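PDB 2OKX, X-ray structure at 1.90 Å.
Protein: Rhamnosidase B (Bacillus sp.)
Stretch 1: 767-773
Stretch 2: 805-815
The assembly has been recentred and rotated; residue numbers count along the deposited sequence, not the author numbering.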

# COMPACT_ATOMS: atom_id res chain seq x y z
N GLN A 767 11.94 5.48 -25.86
CA GLN A 767 11.49 6.21 -27.04
C GLN A 767 10.24 7.03 -26.71
O GLN A 767 10.14 8.20 -27.09
CB GLN A 767 11.19 5.24 -28.18
CG GLN A 767 12.24 4.17 -28.43
CD GLN A 767 13.66 4.71 -28.39
OE1 GLN A 767 13.97 5.73 -29.01
NE2 GLN A 767 14.54 4.03 -27.66
N VAL A 768 9.29 6.41 -26.01
CA VAL A 768 8.06 7.09 -25.64
C VAL A 768 8.38 8.32 -24.79
O VAL A 768 7.82 9.39 -25.01
CB VAL A 768 7.12 6.15 -24.84
CG1 VAL A 768 5.95 6.95 -24.27
CG2 VAL A 768 6.59 5.05 -25.74
N VAL A 769 9.28 8.16 -23.83
CA VAL A 769 9.65 9.27 -22.96
C VAL A 769 10.32 10.40 -23.74
O VAL A 769 10.08 11.57 -23.48
CB VAL A 769 10.59 8.81 -21.82
CG1 VAL A 769 11.02 10.00 -20.98
CG2 VAL A 769 9.88 7.78 -20.94
N ALA A 770 11.16 10.04 -24.71
CA ALA A 770 11.83 11.05 -25.52
C ALA A 770 10.79 11.85 -26.29
O ALA A 770 10.92 13.07 -26.45
CB ALA A 770 12.80 10.37 -26.49
N TYR A 771 9.76 11.17 -26.76
CA TYR A 771 8.68 11.80 -27.51
C TYR A 771 7.88 12.77 -26.63
O TYR A 771 7.63 13.91 -27.02
CB TYR A 771 7.75 10.73 -28.07
CG TYR A 771 6.69 11.26 -29.01
CD1 TYR A 771 7.01 11.63 -30.31
CD2 TYR A 771 5.36 11.37 -28.60
CE1 TYR A 771 6.04 12.11 -31.19
CE2 TYR A 771 4.38 11.85 -29.46
CZ TYR A 771 4.72 12.22 -30.75
OH TYR A 771 3.75 12.70 -31.60
N LEU A 772 7.49 12.31 -25.45
CA LEU A 772 6.71 13.12 -24.52
C LEU A 772 7.46 14.32 -23.95
O LEU A 772 6.86 15.36 -23.68
CB LEU A 772 6.21 12.28 -23.34
CG LEU A 772 5.05 11.31 -23.58
CD1 LEU A 772 4.81 10.50 -22.31
CD2 LEU A 772 3.80 12.10 -23.95
N CYS A 773 8.76 14.16 -23.75
CA CYS A 773 9.55 15.24 -23.19
C CYS A 773 9.95 16.30 -24.21
O CYS A 773 10.53 17.33 -23.85
CB CYS A 773 10.79 14.66 -22.50
SG CYS A 773 10.38 13.68 -21.03
N PHE A 805 0.19 4.45 -19.46
CA PHE A 805 -0.36 5.79 -19.30
C PHE A 805 0.45 6.80 -20.10
O PHE A 805 -0.11 7.62 -20.84
CB PHE A 805 -0.36 6.19 -17.82
CG PHE A 805 -1.21 7.41 -17.51
CD1 PHE A 805 -0.87 8.66 -18.01
CD2 PHE A 805 -2.34 7.30 -16.70
CE1 PHE A 805 -1.64 9.79 -17.72
CE2 PHE A 805 -3.11 8.41 -16.40
CZ PHE A 805 -2.76 9.66 -16.91
N PHE A 806 1.77 6.75 -19.95
CA PHE A 806 2.65 7.65 -20.67
C PHE A 806 2.55 7.38 -22.17
O PHE A 806 2.60 8.30 -22.98
CB PHE A 806 4.09 7.48 -20.17
CG PHE A 806 4.28 7.87 -18.72
CD1 PHE A 806 4.08 9.18 -18.31
CD2 PHE A 806 4.62 6.91 -17.77
CE1 PHE A 806 4.23 9.54 -16.97
CE2 PHE A 806 4.78 7.26 -16.43
CZ PHE A 806 4.58 8.58 -16.02
N TYR A 807 2.40 6.11 -22.52
CA TYR A 807 2.28 5.71 -23.92
C TYR A 807 1.03 6.33 -24.54
O TYR A 807 1.05 6.81 -25.68
CB TYR A 807 2.24 4.19 -24.02
CG TYR A 807 2.03 3.64 -25.42
CD1 TYR A 807 2.80 4.08 -26.49
CD2 TYR A 807 1.07 2.66 -25.65
CE1 TYR A 807 2.62 3.55 -27.77
CE2 TYR A 807 0.88 2.13 -26.92
CZ TYR A 807 1.66 2.58 -27.98
OH TYR A 807 1.46 2.04 -29.22
N TYR A 808 -0.07 6.34 -23.78
CA TYR A 808 -1.32 6.91 -24.27
C TYR A 808 -1.19 8.43 -24.42
O TYR A 808 -1.76 9.02 -25.34
CB TYR A 808 -2.48 6.56 -23.34
CG TYR A 808 -2.76 5.06 -23.23
CD1 TYR A 808 -2.31 4.17 -24.21
CD2 TYR A 808 -3.48 4.54 -22.15
CE1 TYR A 808 -2.57 2.79 -24.11
CE2 TYR A 808 -3.74 3.17 -22.05
CZ TYR A 808 -3.28 2.31 -23.03
OH TYR A 808 -3.55 0.96 -22.93
N GLU A 809 -0.45 9.07 -23.52
CA GLU A 809 -0.27 10.51 -23.62
C GLU A 809 0.47 10.79 -24.94
O GLU A 809 0.20 11.80 -25.61
CB GLU A 809 0.54 11.05 -22.44
CG GLU A 809 -0.25 11.17 -21.14
CD GLU A 809 0.54 11.84 -20.02
OE1 GLU A 809 1.49 11.22 -19.50
OE2 GLU A 809 0.21 12.99 -19.66
N ALA A 810 1.37 9.89 -25.30
CA ALA A 810 2.13 10.02 -26.54
C ALA A 810 1.20 9.81 -27.75
O ALA A 810 1.29 10.54 -28.74
CB ALA A 810 3.28 9.01 -26.58
N LEU A 811 0.32 8.81 -27.66
CA LEU A 811 -0.60 8.54 -28.77
C LEU A 811 -1.56 9.72 -28.96
O LEU A 811 -1.96 10.02 -30.08
CB LEU A 811 -1.40 7.25 -28.52
CG LEU A 811 -0.60 5.94 -28.54
CD1 LEU A 811 -1.52 4.77 -28.21
CD2 LEU A 811 0.04 5.74 -29.90
N GLU A 812 -1.92 10.38 -27.86
CA GLU A 812 -2.82 11.53 -27.94
C GLU A 812 -2.09 12.65 -28.67
O GLU A 812 -2.64 13.29 -29.56
CB GLU A 812 -3.21 11.99 -26.53
CG GLU A 812 -3.98 13.30 -26.49
CD GLU A 812 -5.34 13.22 -27.17
OE1 GLU A 812 -5.89 14.29 -27.52
OE2 GLU A 812 -5.88 12.11 -27.35
N LYS A 813 -0.84 12.88 -28.28
CA LYS A 813 -0.01 13.91 -28.89
C LYS A 813 0.19 13.62 -30.38
O LYS A 813 0.24 14.54 -31.19
CB LYS A 813 1.35 13.95 -28.19
CG LYS A 813 2.33 14.97 -28.73
CD LYS A 813 3.65 14.93 -27.96
CE LYS A 813 4.66 15.93 -28.49
NZ LYS A 813 4.21 17.34 -28.30
N ALA A 814 0.29 12.34 -30.73
CA ALA A 814 0.49 11.93 -32.12
C ALA A 814 -0.83 11.82 -32.88
O ALA A 814 -0.83 11.53 -34.07
CB ALA A 814 1.23 10.61 -32.16
N GLY A 815 -1.94 12.03 -32.19
CA GLY A 815 -3.24 11.94 -32.83
C GLY A 815 -3.62 10.52 -33.23
O GLY A 815 -4.24 10.31 -34.27

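This is a small, almost wholly apolar helix-helix contact in which three side chains of one helix, Val768, Tyr771 and Leu772, close around an alanine of the other, with no hydrogen bond passing between the two stretches.

The helices run in the same general sense, their N-to-C directions 50° apart and their axes 9.4 Å away at closest approach. Ala810 directs its CB toward the partner helix, where the CA atoms of Leu772 and Ala810 come within 5.9 Å. One turn earlier the CA atoms of Val768 and Tyr807 lie 6.2 Å apart. Each backbone keeps its own i to i+4 ladder, as in Leu772 N to Val768 O and Ala810 N to Phe806 O, so the polar main chain is largely satisfied internally and side-chain packing is left to join the pair.

The alanine methyl is the common floor. Val768 CG1 lies 4.1 Å from Ala810 CB, Leu772 CD2 is also 4.1 Å from Ala810 CB, and Tyr771 CD2 approaches Ala810 CB to 3.7 Å. The spacing of Val768, Tyr771 and Leu772 puts these residues along one side of their helix, the familiar three-and-four pattern. Val768 also reaches the aromatic ring of Tyr807, CG2 to CD1 at 4.0 Å, although the CA-to-CB bond of Tyr807 points away.

Leu772 starts sideways, but its m,t rotamer brings the end of the side chain nearer. Its CD1 sits 3.8 Å from Phe806 CB and only 3.2 Å from Phe806 O, a tight van der Waals approach to a carbonyl already engaged by Ala810 N. Its other methyl, CD2, meets Glu809 CB at 3.7 Å; here the acid contributes aliphatic carbon, while its carboxylate oxygens find hydrogen bonds elsewhere in the structure.

Tyr771 has the largest covered area of any residue in the contact and extends it toward the C-terminal end of the second helix. Lys813 lays CE over one face of the ring, and its CD comes to 3.5 Å from Tyr771 CE2, so the end of the aliphatic chain, at CE, covers part of one face, with CD close by the rim. Farther along, Tyr771 OH lies 3.3 Å from Ala814 CB, with the hydroxyl bonded elsewhere. The second stretch then finishes in a Schellman motif: Gly815 takes positive phi, a conformation that favours glycine, and its N bonds to Glu812 O at 3.0 Å. The rule to read here is a small residue at the close approach, larger apolar groups around it, and polar side chains lending their carbon to the contact.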